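Local coordinates for protein bacteriohemerythrin (PDB 4XPX) that binds oxygen reversibly at a site of two iron atoms and may store it or deliver it to oxygen-requiring enzymes, at residues A[18-23]-A[54-59]; A[30-35]-A[105-110]; A[41-46]-A[92-97]; A[63-68]-A[122-127]. All blocks are in the same frame, centred on the assembly; numbering follows the deposited sequence.

In the fold
The four contacts are spread along one hemerythrin four-helix bundle and the short C-terminal helix beside it. Interaction 1 joins helices 15-34 and 40-67 through an iron ion. Interaction 4 lies with its centre about 14 Å from that of interaction 1, and the two touch where His-21 CE1 comes within 3.8 Å of Tyr-124 OH. Interactions 2 and 3 form the other end of the bundle, with centres about 13 Å apart; Leu-31 CD1 meets Ile-43 O at 3.7 Å, and both contacts lie away from the metal site. Helix 40-67 carries one segment of interactions 1, 3 and 4 past the iron; the centres of 3 and 4 are about 34 Å apart.

Interaction 1: residues A[18-23]-A[54-59]; sequences DDQHKT and VVMHFK. With FE2 (Fe (II) ion), chain C.
His-21 and His-57 reach one iron(II) ion from neighbouring antiparallel helices, each bound through NE2. The two nitrogens lie only 2.9 Å apart, His-21 NE2 to His-57 NE2, a closeness imposed by the shared metal; the ring planes are turned 72° against each other. Behind the metal ligand His-57, Gln-20 forms a second shell: His-57 ND1 donates to Gln-20 OE1 over 2.7 Å in a nearly straight bond (172°). The oxygen lies in the imidazole plane, while the amide stands almost upright to the ring. With CG anti to the backbone N (chi1 167°), the His-57 ring crosses the gap, one nitrogen on iron and the other on the amide. This is half of the di-iron centre of the hemerythrin four-helix bundle; Glu-61, Asp-121 and two waters complete the coordination of this ion. An alanine in place of Gln-20 would probably leave His-57 ND1 without its acceptor and the ring freer to turn about its metal bond. Away from the buried imidazoles the contact is looser and partly solvent-exposed: the bent thioether of Met-56 lies across the amide, its SD 3.5 Å from Gln-20 NE2, which is also hydrogen-bonded to Ser-60 OG.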
loop_
_atom_site.group_PDB
_atom_site.type_symbol
_atom_site.label_atom_id
_atom_site.label_comp_id
_atom_site.label_asym_id
_atom_site.label_seq_id
_atom_site.Cartn_x
_atom_site.Cartn_y
_atom_site.Cartn_z
ATOM N N ASP A 18 7.079 -0.142 -9.512
ATOM C CA ASP A 18 8.013 -0.924 -8.734
ATOM C C ASP A 18 8.707 -0.076 -7.674
ATOM O O ASP A 18 8.883 -0.517 -6.525
ATOM C CB ASP A 18 9.065 -1.565 -9.609
ATOM C CG ASP A 18 8.499 -2.675 -10.530
ATOM O OD1 ASP A 18 7.456 -3.239 -10.325
ATOM O OD2 ASP A 18 9.300 -2.969 -11.499
ATOM N N ASP A 19 9.115 1.146 -8.037
ATOM C CA ASP A 19 9.781 2.011 -7.078
ATOM C C ASP A 19 8.872 2.409 -5.940
ATOM O O ASP A 19 9.287 2.395 -4.743
ATOM C CB ASP A 19 10.276 3.268 -7.784
ATOM C CG ASP A 19 11.475 3.007 -8.660
ATOM O OD1 ASP A 19 12.135 1.960 -8.534
ATOM O OD2 ASP A 19 11.678 3.879 -9.564
ATOM N N GLN A 20 7.629 2.748 -6.263
ATOM C CA GLN A 20 6.678 3.103 -5.195
ATOM C C GLN A 20 6.376 1.904 -4.324
ATOM O O GLN A 20 6.248 2.042 -3.093
ATOM C CB GLN A 20 5.370 3.715 -5.808
ATOM C CG GLN A 20 5.637 5.062 -6.458
ATOM C CD GLN A 20 4.395 5.661 -7.072
ATOM O OE1 GLN A 20 3.464 5.023 -7.438
ATOM N NE2 GLN A 20 4.351 6.995 -7.056
ATOM N N HIS A 21 6.268 0.714 -4.925
ATOM C CA HIS A 21 6.070 -0.499 -4.091
ATOM C C HIS A 21 7.206 -0.700 -3.131
ATOM O O HIS A 21 7.023 -1.053 -1.956
ATOM C CB HIS A 21 5.878 -1.722 -4.964
ATOM C CG HIS A 21 4.601 -1.694 -5.745
ATOM N ND1 HIS A 21 4.415 -2.400 -6.918
ATOM C CD2 HIS A 21 3.408 -1.045 -5.506
ATOM C CE1 HIS A 21 3.151 -2.193 -7.321
ATOM N NE2 HIS A 21 2.509 -1.360 -6.512
ATOM N N LYS A 22 8.459 -0.512 -3.619
ATOM C CA LYS A 22 9.622 -0.697 -2.722
ATOM C C LYS A 22 9.562 0.297 -1.585
ATOM O O LYS A 22 9.874 -0.083 -0.399
ATOM C CB LYS A 22 10.914 -0.579 -3.508
ATOM C CG LYS A 22 11.161 -1.702 -4.467
ATOM C CD LYS A 22 12.328 -1.392 -5.361
ATOM C CE LYS A 22 12.352 -2.279 -6.485
ATOM N NZ LYS A 22 13.572 -2.189 -7.320
ATOM N N THR A 23 9.159 1.567 -1.837
ATOM C CA THR A 23 9.005 2.501 -0.733
ATOM C C THR A 23 7.922 2.065 0.226
ATOM O O THR A 23 8.127 2.129 1.469
ATOM C CB THR A 23 8.668 3.900 -1.289
ATOM O OG1 THR A 23 9.780 4.411 -2.032
ATOM C CG2 THR A 23 8.294 4.879 -0.189
ATOM N N VAL A 54 0.770 5.570 0.437
ATOM C CA VAL A 54 -0.054 4.589 -0.248
ATOM C C VAL A 54 -1.126 5.294 -1.097
ATOM O O VAL A 54 -1.356 4.930 -2.284
ATOM C CB VAL A 54 -0.659 3.611 0.721
ATOM C CG1 VAL A 54 -1.717 2.718 0.041
ATOM C CG2 VAL A 54 0.449 2.714 1.305
ATOM N N VAL A 55 -1.802 6.278 -0.546
ATOM C CA VAL A 55 -2.829 6.997 -1.318
ATOM C C VAL A 55 -2.209 7.652 -2.525
ATOM O O VAL A 55 -2.835 7.621 -3.626
ATOM C CB VAL A 55 -3.566 7.949 -0.397
ATOM C CG1 VAL A 55 -4.391 8.996 -1.193
ATOM C CG2 VAL A 55 -4.382 7.275 0.620
ATOM N N MET A 56 -1.048 8.230 -2.393
ATOM C CA MET A 56 -0.386 8.838 -3.517
ATOM C C MET A 56 -0.009 7.812 -4.566
ATOM O O MET A 56 -0.190 8.048 -5.803
ATOM C CB MET A 56 0.845 9.592 -3.018
ATOM C CG MET A 56 1.572 10.350 -4.081
ATOM S SD MET A 56 2.653 9.285 -5.044
ATOM C CE MET A 56 3.788 8.642 -3.846
ATOM N N HIS A 57 0.465 6.637 -4.150
ATOM C CA HIS A 57 0.778 5.558 -5.054
ATOM C C HIS A 57 -0.481 5.153 -5.846
ATOM O O HIS A 57 -0.428 4.935 -7.093
ATOM C CB HIS A 57 1.322 4.384 -4.259
ATOM C CG HIS A 57 1.390 3.113 -5.073
ATOM N ND1 HIS A 57 2.110 2.998 -6.240
ATOM C CD2 HIS A 57 0.759 1.921 -4.918
ATOM C CE1 HIS A 57 1.908 1.768 -6.743
ATOM N NE2 HIS A 57 1.085 1.095 -5.965
ATOM N N PHE A 58 -1.584 4.973 -5.157
ATOM C CA PHE A 58 -2.824 4.596 -5.838
ATOM C C PHE A 58 -3.184 5.630 -6.862
ATOM O O PHE A 58 -3.621 5.274 -7.996
ATOM C CB PHE A 58 -3.955 4.413 -4.830
ATOM C CG PHE A 58 -3.792 3.185 -3.918
ATOM C CD1 PHE A 58 -4.670 3.084 -2.841
ATOM C CD2 PHE A 58 -2.889 2.185 -4.157
ATOM C CE1 PHE A 58 -4.627 1.978 -2.006
ATOM C CE2 PHE A 58 -2.885 1.110 -3.287
ATOM C CZ PHE A 58 -3.740 0.977 -2.257
ATOM N N LYS A 59 -3.085 6.895 -6.546
ATOM C CA LYS A 59 -3.388 7.975 -7.500
ATOM C C LYS A 59 -2.467 7.877 -8.677
ATOM O O LYS A 59 -2.894 8.161 -9.831
ATOM C CB LYS A 59 -3.319 9.311 -6.803
ATOM C CG LYS A 59 -4.423 9.608 -5.877
ATOM C CD LYS A 59 -4.146 10.986 -5.233
ATOM C CE LYS A 59 -5.197 11.345 -4.222
ATOM N NZ LYS A 59 -4.603 12.637 -3.702
HETATM FE FE FE2 C . 0.467 -0.899 -6.486
HETATM O O HOH W 1 -1.396 -0.740 -5.823
HETATM O O HOH W 2 0.346 -1.649 -4.088
#

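Interaction 2: residues A[30-35]-A[105-110]; sequences KLHDTA and TTRFVR
His-32 and Thr-106 meet through a ring nitrogen and a hydroxyl where helix 15-34 nears its C-terminal end and runs antiparallel to helix 103-121, the short segments 9.6 Å apart at their axes. His-32 can be followed outward. Its CB rests near the threonine, 4.0 Å from Thr-106 CB. From there the first torsion, a fully staggered -178°, sets CG opposite the main-chain nitrogen, which brings the ring edge to Thr-106. ND1 is the atom that binds, 2.8 Å from Thr-106 OG1 and nearly straight (170°), with the hydroxyl in the plane of the imidazole at its edge. CE1, the next atom round, looks to the guanidinium of Arg-107, with NH1 4.2 Å away near the ring plane. At the far corner NE2 stays 4.8 Å from Arg-107 NH1, without touching it. On the other branch of Thr-106, the methyl CG2 packs against Leu-31, 3.6 Å from its CG and close to CD2 as well, so one threonine offers a polar face to His-32 and an apolar one to Leu-31. Thr-106 OG1 also has a weak hydrogen bond with Gln-103 O, and Arg-107 is paired with Asp-104. A guanidinium this near would be expected to disfavour a second proton on His-32, although its carboxylate partner should soften that effect.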
loop_
_atom_site.group_PDB
_atom_site.type_symbol
_atom_site.label_atom_id
_atom_site.label_comp_id
_atom_site.label_asym_id
_atom_site.label_seq_id
_atom_site.Cartn_x
_atom_site.Cartn_y
_atom_site.Cartn_z
ATOM N N LYS A 30 9.116 -0.270 8.685
ATOM C CA LYS A 30 9.345 0.640 9.791
ATOM C C LYS A 30 8.177 0.621 10.727
ATOM O O LYS A 30 8.388 0.560 11.994
ATOM C CB LYS A 30 9.633 2.036 9.317
ATOM C CG LYS A 30 10.945 2.244 8.680
ATOM C CD LYS A 30 11.096 3.644 8.167
ATOM C CE LYS A 30 12.446 3.974 7.478
ATOM N NZ LYS A 30 13.571 3.382 8.223
ATOM N N LEU A 31 6.977 0.699 10.231
ATOM C CA LEU A 31 5.812 0.681 11.102
ATOM C C LEU A 31 5.729 -0.621 11.859
ATOM O O LEU A 31 5.385 -0.613 13.092
ATOM C CB LEU A 31 4.530 0.867 10.272
ATOM C CG LEU A 31 3.226 0.956 11.104
ATOM C CD1 LEU A 31 3.218 2.033 12.144
ATOM C CD2 LEU A 31 2.037 1.113 10.151
ATOM N N HIS A 32 6.089 -1.676 11.283
ATOM C CA HIS A 32 5.959 -3.027 11.872
ATOM C C HIS A 32 6.791 -3.174 13.106
ATOM O O HIS A 32 6.340 -3.747 14.115
ATOM C CB HIS A 32 6.349 -4.095 10.847
ATOM C CG HIS A 32 6.200 -5.497 11.348
ATOM N ND1 HIS A 32 4.985 -6.026 11.731
ATOM C CD2 HIS A 32 7.112 -6.481 11.529
ATOM C CE1 HIS A 32 5.157 -7.275 12.127
ATOM N NE2 HIS A 32 6.437 -7.577 12.014
ATOM N N ASP A 33 8.068 -2.586 12.947
ATOM C CA ASP A 33 9.013 -2.558 14.064
ATOM C C ASP A 33 8.512 -1.684 15.162
ATOM O O ASP A 33 8.520 -2.065 16.378
ATOM C CB ASP A 33 10.385 -2.161 13.527
ATOM C CG ASP A 33 11.063 -3.245 12.731
ATOM O OD1 ASP A 33 10.683 -4.436 12.727
ATOM O OD2 ASP A 33 12.042 -2.816 12.093
ATOM N N THR A 34 8.059 -0.534 14.865
ATOM C CA THR A 34 7.556 0.393 15.876
ATOM C C THR A 34 6.314 -0.133 16.542
ATOM O O THR A 34 6.037 0.156 17.786
ATOM C CB THR A 34 7.412 1.750 15.210
ATOM O OG1 THR A 34 8.648 2.133 14.547
ATOM C CG2 THR A 34 7.008 2.790 16.221
ATOM N N ALA A 35 5.496 -0.896 15.838
ATOM C CA ALA A 35 4.256 -1.439 16.351
ATOM C C ALA A 35 4.482 -2.521 17.416
ATOM O O ALA A 35 3.475 -2.919 18.064
ATOM C CB ALA A 35 3.381 -1.947 15.227
ATOM N N THR A 105 -1.928 -5.113 12.505
ATOM C CA THR A 105 -2.250 -4.091 11.551
ATOM C C THR A 105 -1.295 -4.152 10.369
ATOM O O THR A 105 -1.692 -4.112 9.180
ATOM C CB THR A 105 -2.108 -2.675 12.196
ATOM O OG1 THR A 105 -2.688 -2.679 13.512
ATOM C CG2 THR A 105 -2.687 -1.635 11.255
ATOM N N THR A 106 0.023 -4.230 10.672
ATOM C CA THR A 106 1.027 -4.307 9.593
ATOM C C THR A 106 0.970 -5.610 8.869
ATOM O O THR A 106 1.148 -5.597 7.621
ATOM C CB THR A 106 2.394 -3.998 10.164
ATOM O OG1 THR A 106 2.570 -4.709 11.358
ATOM C CG2 THR A 106 2.557 -2.513 10.403
ATOM N N ARG A 107 0.673 -6.741 9.528
ATOM C CA ARG A 107 0.475 -7.973 8.743
ATOM C C ARG A 107 -0.728 -7.892 7.852
ATOM O O ARG A 107 -0.695 -8.492 6.741
ATOM C CB ARG A 107 0.413 -9.193 9.639
ATOM C CG ARG A 107 1.739 -9.686 10.138
ATOM C CD ARG A 107 1.631 -11.007 10.855
ATOM N NE ARG A 107 0.979 -10.839 12.141
ATOM C CZ ARG A 107 1.736 -10.650 13.297
ATOM N NH1 ARG A 107 2.965 -10.680 13.300
ATOM N NH2 ARG A 107 1.080 -10.422 14.419
ATOM N N PHE A 108 -1.783 -7.177 8.203
ATOM C CA PHE A 108 -2.918 -7.013 7.300
ATOM C C PHE A 108 -2.476 -6.249 6.070
ATOM O O PHE A 108 -2.808 -6.623 4.927
ATOM C CB PHE A 108 -4.091 -6.326 8.005
ATOM C CG PHE A 108 -5.123 -5.869 7.004
ATOM C CD1 PHE A 108 -5.945 -6.826 6.362
ATOM C CD2 PHE A 108 -5.167 -4.569 6.575
ATOM C CE1 PHE A 108 -6.803 -6.387 5.310
ATOM C CE2 PHE A 108 -6.053 -4.166 5.589
ATOM C CZ PHE A 108 -6.849 -5.098 4.957
ATOM N N VAL A 109 -1.785 -5.115 6.251
ATOM C CA VAL A 109 -1.316 -4.344 5.119
ATOM C C VAL A 109 -0.406 -5.220 4.234
ATOM O O VAL A 109 -0.546 -5.199 3.000
ATOM C CB VAL A 109 -0.646 -3.028 5.572
ATOM C CG1 VAL A 109 -0.059 -2.296 4.380
ATOM C CG2 VAL A 109 -1.637 -2.152 6.277
ATOM N N ARG A 110 0.498 -5.951 4.857
ATOM C CA ARG A 110 1.340 -6.875 4.113
ATOM C C ARG A 110 0.495 -7.860 3.308
ATOM O O ARG A 110 0.750 -8.080 2.112
ATOM C CB ARG A 110 2.282 -7.569 5.075
ATOM C CG ARG A 110 3.243 -8.604 4.470
ATOM C CD ARG A 110 2.655 -9.984 4.142
ATOM N NE ARG A 110 1.958 -10.599 5.223
ATOM C CZ ARG A 110 2.546 -11.217 6.213
ATOM N NH1 ARG A 110 3.850 -11.303 6.338
ATOM N NH2 ARG A 110 1.719 -11.734 7.132
#

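Interaction 3: residues A[41-46]-A[92-97]; sequences SEIGKQ and KKFHAG
Gly-44 and His-95 mark the nearest approach of the two backbones, their CA atoms 7.8 Å apart, where an early turn of helix 40-67 faces the last turn of helix 73-95. The ring of Phe-94 fills the gap. A chi1 of 174° swings the ring away from its own backbone N toward Gly-44, and its CE2 comes 3.5 Å from Gly-44 CA while CZ lies beside the glycine backbone. A beta carbon on Gly-44 would point at this ring and clash with it, so the bare CA is what allows the rim to sit so close. The other edge carbon, Phe-94 CE1, meets the branch methyl of Ile-43, with CG2 4.1 Å away, the two side chains crossing at about a right angle. Helices 40-67 and 73-95 are two members of the hemerythrin four-helix bundle, and this contact closes them together at the end away from the iron; Gly-97, with positive phi, terminates helix 73-95 in a Schellman motif. An alanine for Phe-94 would probably open a gap over Gly-44 and leave the CG2 methyl of Ile-43 without its aromatic partner. The ring is also engaged by Arg-40 in a cation-pi contact. Beside it, His-95 lays one imidazole face over Phe-94 CD2 and hydrogen-bonds through NE2 to Asp-48, while its CE1 edge reaches only 4.5 Å from Gly-44 O.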
loop_
_atom_site.group_PDB
_atom_site.type_symbol
_atom_site.label_atom_id
_atom_site.label_comp_id
_atom_site.label_asym_id
_atom_site.label_seq_id
_atom_site.Cartn_x
_atom_site.Cartn_y
_atom_site.Cartn_z
ATOM N N SER A 41 3.136 7.748 19.933
ATOM C CA SER A 41 3.381 8.893 19.049
ATOM C C SER A 41 4.215 8.493 17.836
ATOM O O SER A 41 3.887 8.938 16.666
ATOM C CB SER A 41 4.129 10.032 19.768
ATOM O OG SER A 41 4.452 11.154 18.972
ATOM N N GLU A 42 5.210 7.684 18.013
ATOM C CA GLU A 42 5.998 7.204 16.865
ATOM C C GLU A 42 5.195 6.286 15.979
ATOM O O GLU A 42 5.326 6.381 14.710
ATOM C CB GLU A 42 7.249 6.441 17.358
ATOM C CG GLU A 42 8.215 7.355 18.216
ATOM C CD GLU A 42 9.308 6.552 18.927
ATOM O OE1 GLU A 42 9.878 5.613 18.247
ATOM O OE2 GLU A 42 9.576 6.881 20.152
ATOM N N ILE A 43 4.367 5.429 16.553
ATOM C CA ILE A 43 3.476 4.633 15.748
ATOM C C ILE A 43 2.606 5.521 14.899
ATOM O O ILE A 43 2.440 5.280 13.651
ATOM C CB ILE A 43 2.621 3.699 16.635
ATOM C CG1 ILE A 43 3.519 2.630 17.303
ATOM C CG2 ILE A 43 1.485 3.060 15.846
ATOM C CD1 ILE A 43 2.854 1.833 18.419
ATOM N N GLY A 44 1.993 6.535 15.485
ATOM C CA GLY A 44 1.120 7.399 14.733
ATOM C C GLY A 44 1.775 8.150 13.612
ATOM O O GLY A 44 1.177 8.289 12.508
ATOM N N LYS A 45 2.949 8.636 13.834
ATOM C CA LYS A 45 3.674 9.382 12.797
ATOM C C LYS A 45 3.958 8.459 11.643
ATOM O O LYS A 45 3.816 8.871 10.430
ATOM C CB LYS A 45 4.987 9.964 13.312
ATOM C CG LYS A 45 4.847 11.097 14.290
ATOM C CD LYS A 45 6.212 11.693 14.641
ATOM C CE LYS A 45 6.065 12.629 15.849
ATOM N NZ LYS A 45 5.229 13.845 15.625
ATOM N N GLN A 46 4.399 7.236 11.873
ATOM C CA GLN A 46 4.758 6.322 10.823
ATOM C C GLN A 46 3.489 5.811 10.117
ATOM O O GLN A 46 3.492 5.665 8.853
ATOM C CB GLN A 46 5.610 5.180 11.343
ATOM C CG GLN A 46 6.163 4.286 10.221
ATOM C CD GLN A 46 7.107 5.015 9.305
ATOM O OE1 GLN A 46 7.799 5.976 9.743
ATOM N NE2 GLN A 46 7.232 4.568 8.061
ATOM N N LYS A 92 -8.911 7.182 11.871
ATOM C CA LYS A 92 -9.899 7.873 12.700
ATOM C C LYS A 92 -9.891 7.214 14.070
ATOM O O LYS A 92 -9.868 7.936 15.116
ATOM C CB LYS A 92 -11.258 7.809 12.043
ATOM C CG LYS A 92 -11.323 8.834 10.793
ATOM C CD LYS A 92 -12.551 8.523 9.916
ATOM C CE LYS A 92 -12.333 9.150 8.600
ATOM N NZ LYS A 92 -13.544 8.637 7.734
ATOM N N LYS A 93 -9.989 5.942 14.152
ATOM C CA LYS A 93 -10.062 5.256 15.448
ATOM C C LYS A 93 -8.755 5.370 16.201
ATOM O O LYS A 93 -8.792 5.647 17.459
ATOM C CB LYS A 93 -10.487 3.795 15.308
ATOM C CG LYS A 93 -11.881 3.656 14.842
ATOM C CD LYS A 93 -12.097 2.248 14.362
ATOM C CE LYS A 93 -13.540 1.768 14.244
ATOM N NZ LYS A 93 -14.418 2.717 13.497
ATOM N N PHE A 94 -7.604 5.259 15.551
ATOM C CA PHE A 94 -6.335 5.358 16.229
ATOM C C PHE A 94 -6.169 6.787 16.820
ATOM O O PHE A 94 -5.787 6.942 17.990
ATOM C CB PHE A 94 -5.200 5.043 15.253
ATOM C CG PHE A 94 -3.855 5.281 15.869
ATOM C CD1 PHE A 94 -3.248 4.345 16.680
ATOM C CD2 PHE A 94 -3.198 6.480 15.680
ATOM C CE1 PHE A 94 -2.033 4.594 17.221
ATOM C CE2 PHE A 94 -1.981 6.770 16.263
ATOM C CZ PHE A 94 -1.398 5.756 17.043
ATOM N N HIS A 95 -6.447 7.795 16.000
ATOM C CA HIS A 95 -6.273 9.147 16.440
ATOM C C HIS A 95 -7.328 9.578 17.411
ATOM O O HIS A 95 -7.076 10.599 18.167
ATOM C CB HIS A 95 -6.114 10.124 15.293
ATOM C CG HIS A 95 -4.846 9.925 14.517
ATOM N ND1 HIS A 95 -3.601 10.077 15.090
ATOM C CD2 HIS A 95 -4.638 9.624 13.190
ATOM C CE1 HIS A 95 -2.675 9.861 14.117
ATOM N NE2 HIS A 95 -3.279 9.586 12.971
ATOM N N ALA A 96 -8.364 8.855 17.608
ATOM C CA ALA A 96 -9.369 9.074 18.684
ATOM C C ALA A 96 -9.009 8.320 19.913
ATOM O O ALA A 96 -9.697 8.455 20.945
ATOM C CB ALA A 96 -10.735 8.705 18.214
ATOM N N GLY A 97 -7.956 7.491 19.908
ATOM C CA GLY A 97 -7.638 6.659 21.055
ATOM C C GLY A 97 -8.520 5.474 21.188
ATOM O O GLY A 97 -8.463 4.800 22.281
#

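Interaction 4: residues A[63-68]-A[122-127]; sequences TEMQKK and KLYGPC
Tyr-124 and Cys-127 carry the 122-127 side of this contact, facing Met-65 and Lys-68 at the end of helix 40-67. The segment starts with a turn: Lys-122 O accepts a hydrogen bond from Gly-125 N, which brings the chain round to the short helix 125-129. Within it, Tyr-124 holds CG between the backbone N and the carbonyl carbon (chi1 60°), which turns the ring inward, and Met-65 SD approaches Tyr-124 CD2 at 4.0 Å. The sulfur lies 5.2 Å from the ring centroid and 69° off the ring normal, an oblique Met-aromatic contact in which the thioether, bent at its last torsion, crosses the phenol at about a right angle. The phenolic OH hydrogen-bonds to Glu-61 OE2, so Met-65 packs beside a ring whose polar end reaches a ligand of the iron centre. Gly-125 and Pro-126 then carry the chain on to Cys-127, whose SG lies 3.9 Å from Lys-68 CB. The extended lysine runs on past it to a water that bridges the segments: Lys-68 NZ donates to it at 3.0 Å, and it donates to Cys-127 O at 2.6 Å. Lys-68 NZ also has a long salt bridge with Glu-64 OE1 and a weak bond with Leu-128 O. Around the pair, Met-65 is packed by Phe-73 and His-76 of helix 73-95, and Tyr-124 by Ala-17 and His-21 of helix 15-34, so the turn into helix 125-129 covers the end of the bundle next to the iron.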
loop_
_atom_site.group_PDB
_atom_site.type_symbol
_atom_site.label_atom_id
_atom_site.label_comp_id
_atom_site.label_asym_id
_atom_site.label_seq_id
_atom_site.Cartn_x
_atom_site.Cartn_y
_atom_site.Cartn_z
ATOM N N THR A 63 -4.010 7.325 -12.403
ATOM C CA THR A 63 -3.853 8.313 -13.460
ATOM C C THR A 63 -3.291 7.657 -14.670
ATOM O O THR A 63 -3.796 7.920 -15.838
ATOM C CB THR A 63 -2.948 9.471 -12.992
ATOM O OG1 THR A 63 -3.534 10.135 -11.862
ATOM C CG2 THR A 63 -2.704 10.465 -14.096
ATOM N N GLU A 64 -2.294 6.824 -14.548
ATOM C CA GLU A 64 -1.709 6.171 -15.693
ATOM C C GLU A 64 -2.657 5.184 -16.322
ATOM O O GLU A 64 -2.782 5.152 -17.579
ATOM C CB GLU A 64 -0.406 5.519 -15.276
ATOM C CG GLU A 64 0.739 6.423 -14.930
ATOM C CD GLU A 64 1.033 7.500 -15.923
ATOM O OE1 GLU A 64 1.269 7.060 -17.034
ATOM O OE2 GLU A 64 0.955 8.743 -15.637
ATOM N N MET A 65 -3.299 4.360 -15.549
ATOM C CA MET A 65 -4.267 3.438 -16.087
ATOM C C MET A 65 -5.371 4.151 -16.856
ATOM O O MET A 65 -5.744 3.714 -17.991
ATOM C CB MET A 65 -4.919 2.595 -14.983
ATOM C CG MET A 65 -4.008 1.500 -14.436
ATOM S SD MET A 65 -4.869 0.401 -13.248
ATOM C CE MET A 65 -4.951 1.451 -11.748
ATOM N N GLN A 66 -5.858 5.289 -16.249
ATOM C CA GLN A 66 -7.058 5.758 -16.951
ATOM C C GLN A 66 -6.647 6.499 -18.216
ATOM O O GLN A 66 -7.309 6.351 -19.276
ATOM C CB GLN A 66 -7.902 6.660 -16.048
ATOM C CG GLN A 66 -9.235 7.073 -16.651
ATOM C CD GLN A 66 -10.112 7.822 -15.671
ATOM O OE1 GLN A 66 -9.766 7.960 -14.497
ATOM N NE2 GLN A 66 -11.254 8.309 -16.148
ATOM N N LYS A 67 -5.509 7.179 -18.207
ATOM C CA LYS A 67 -5.024 7.933 -19.382
ATOM C C LYS A 67 -4.724 7.027 -20.491
ATOM O O LYS A 67 -4.924 7.414 -21.684
ATOM C CB LYS A 67 -3.765 8.638 -18.958
ATOM C CG LYS A 67 -2.950 9.261 -19.945
ATOM C CD LYS A 67 -1.779 9.960 -19.167
ATOM C CE LYS A 67 -1.086 10.971 -20.056
ATOM N NZ LYS A 67 -2.034 11.815 -20.965
ATOM N N LYS A 68 -4.320 5.795 -20.260
ATOM C CA LYS A 68 -3.986 4.873 -21.290
ATOM C C LYS A 68 -5.154 3.956 -21.660
ATOM O O LYS A 68 -4.983 3.078 -22.535
ATOM C CB LYS A 68 -2.768 4.045 -20.871
ATOM C CG LYS A 68 -1.526 4.939 -20.763
ATOM C CD LYS A 68 -0.303 4.280 -20.208
ATOM C CE LYS A 68 0.971 5.252 -20.426
ATOM N NZ LYS A 68 2.308 4.598 -20.002
ATOM N N LYS A 122 0.248 -6.516 -11.439
ATOM C CA LYS A 122 0.991 -7.075 -12.539
ATOM C C LYS A 122 0.189 -7.014 -13.812
ATOM O O LYS A 122 0.785 -7.007 -14.952
ATOM C CB LYS A 122 1.461 -8.508 -12.266
ATOM C CG LYS A 122 2.677 -8.572 -11.368
ATOM C CD LYS A 122 3.122 -10.074 -11.236
ATOM C CE LYS A 122 4.264 -10.195 -10.254
ATOM N NZ LYS A 122 4.887 -11.557 -10.460
ATOM N N LEU A 123 -1.114 -7.106 -13.747
ATOM C CA LEU A 123 -1.954 -7.147 -14.954
ATOM C C LEU A 123 -1.842 -5.868 -15.757
ATOM O O LEU A 123 -2.138 -5.912 -17.002
ATOM C CB LEU A 123 -3.403 -7.380 -14.605
ATOM C CG LEU A 123 -3.644 -8.711 -13.905
ATOM C CD1 LEU A 123 -5.132 -8.916 -13.614
ATOM C CD2 LEU A 123 -3.123 -9.903 -14.637
ATOM N N TYR A 124 -1.450 -4.721 -15.188
ATOM C CA TYR A 124 -1.307 -3.529 -15.997
ATOM C C TYR A 124 0.023 -3.408 -16.710
ATOM O O TYR A 124 0.243 -2.459 -17.424
ATOM C CB TYR A 124 -1.628 -2.202 -15.221
ATOM C CG TYR A 124 -0.777 -1.910 -14.012
ATOM C CD1 TYR A 124 0.610 -1.936 -14.039
ATOM C CD2 TYR A 124 -1.389 -1.505 -12.815
ATOM C CE1 TYR A 124 1.371 -1.623 -12.915
ATOM C CE2 TYR A 124 -0.655 -1.241 -11.696
ATOM C CZ TYR A 124 0.708 -1.306 -11.712
ATOM O OH TYR A 124 1.509 -1.090 -10.612
ATOM N N GLY A 125 0.911 -4.375 -16.509
ATOM C CA GLY A 125 2.258 -4.218 -17.045
ATOM C C GLY A 125 2.270 -4.029 -18.552
ATOM O O GLY A 125 2.901 -3.111 -19.023
ATOM N N PRO A 126 1.597 -4.918 -19.332
ATOM C CA PRO A 126 1.697 -4.726 -20.824
ATOM C C PRO A 126 1.188 -3.354 -21.201
ATOM O O PRO A 126 1.793 -2.706 -22.134
ATOM C CB PRO A 126 0.848 -5.883 -21.331
ATOM C CG PRO A 126 1.062 -6.905 -20.321
ATOM C CD PRO A 126 1.034 -6.187 -18.980
ATOM N N CYS A 127 0.089 -2.860 -20.645
ATOM C CA CYS A 127 -0.468 -1.594 -21.040
ATOM C C CYS A 127 0.418 -0.435 -20.618
ATOM O O CYS A 127 0.729 0.496 -21.420
ATOM C CB CYS A 127 -1.870 -1.426 -20.373
ATOM S SG CYS A 127 -2.705 0.120 -20.774
HETATM O O HOH W 3 2.087 2.579 -22.273
#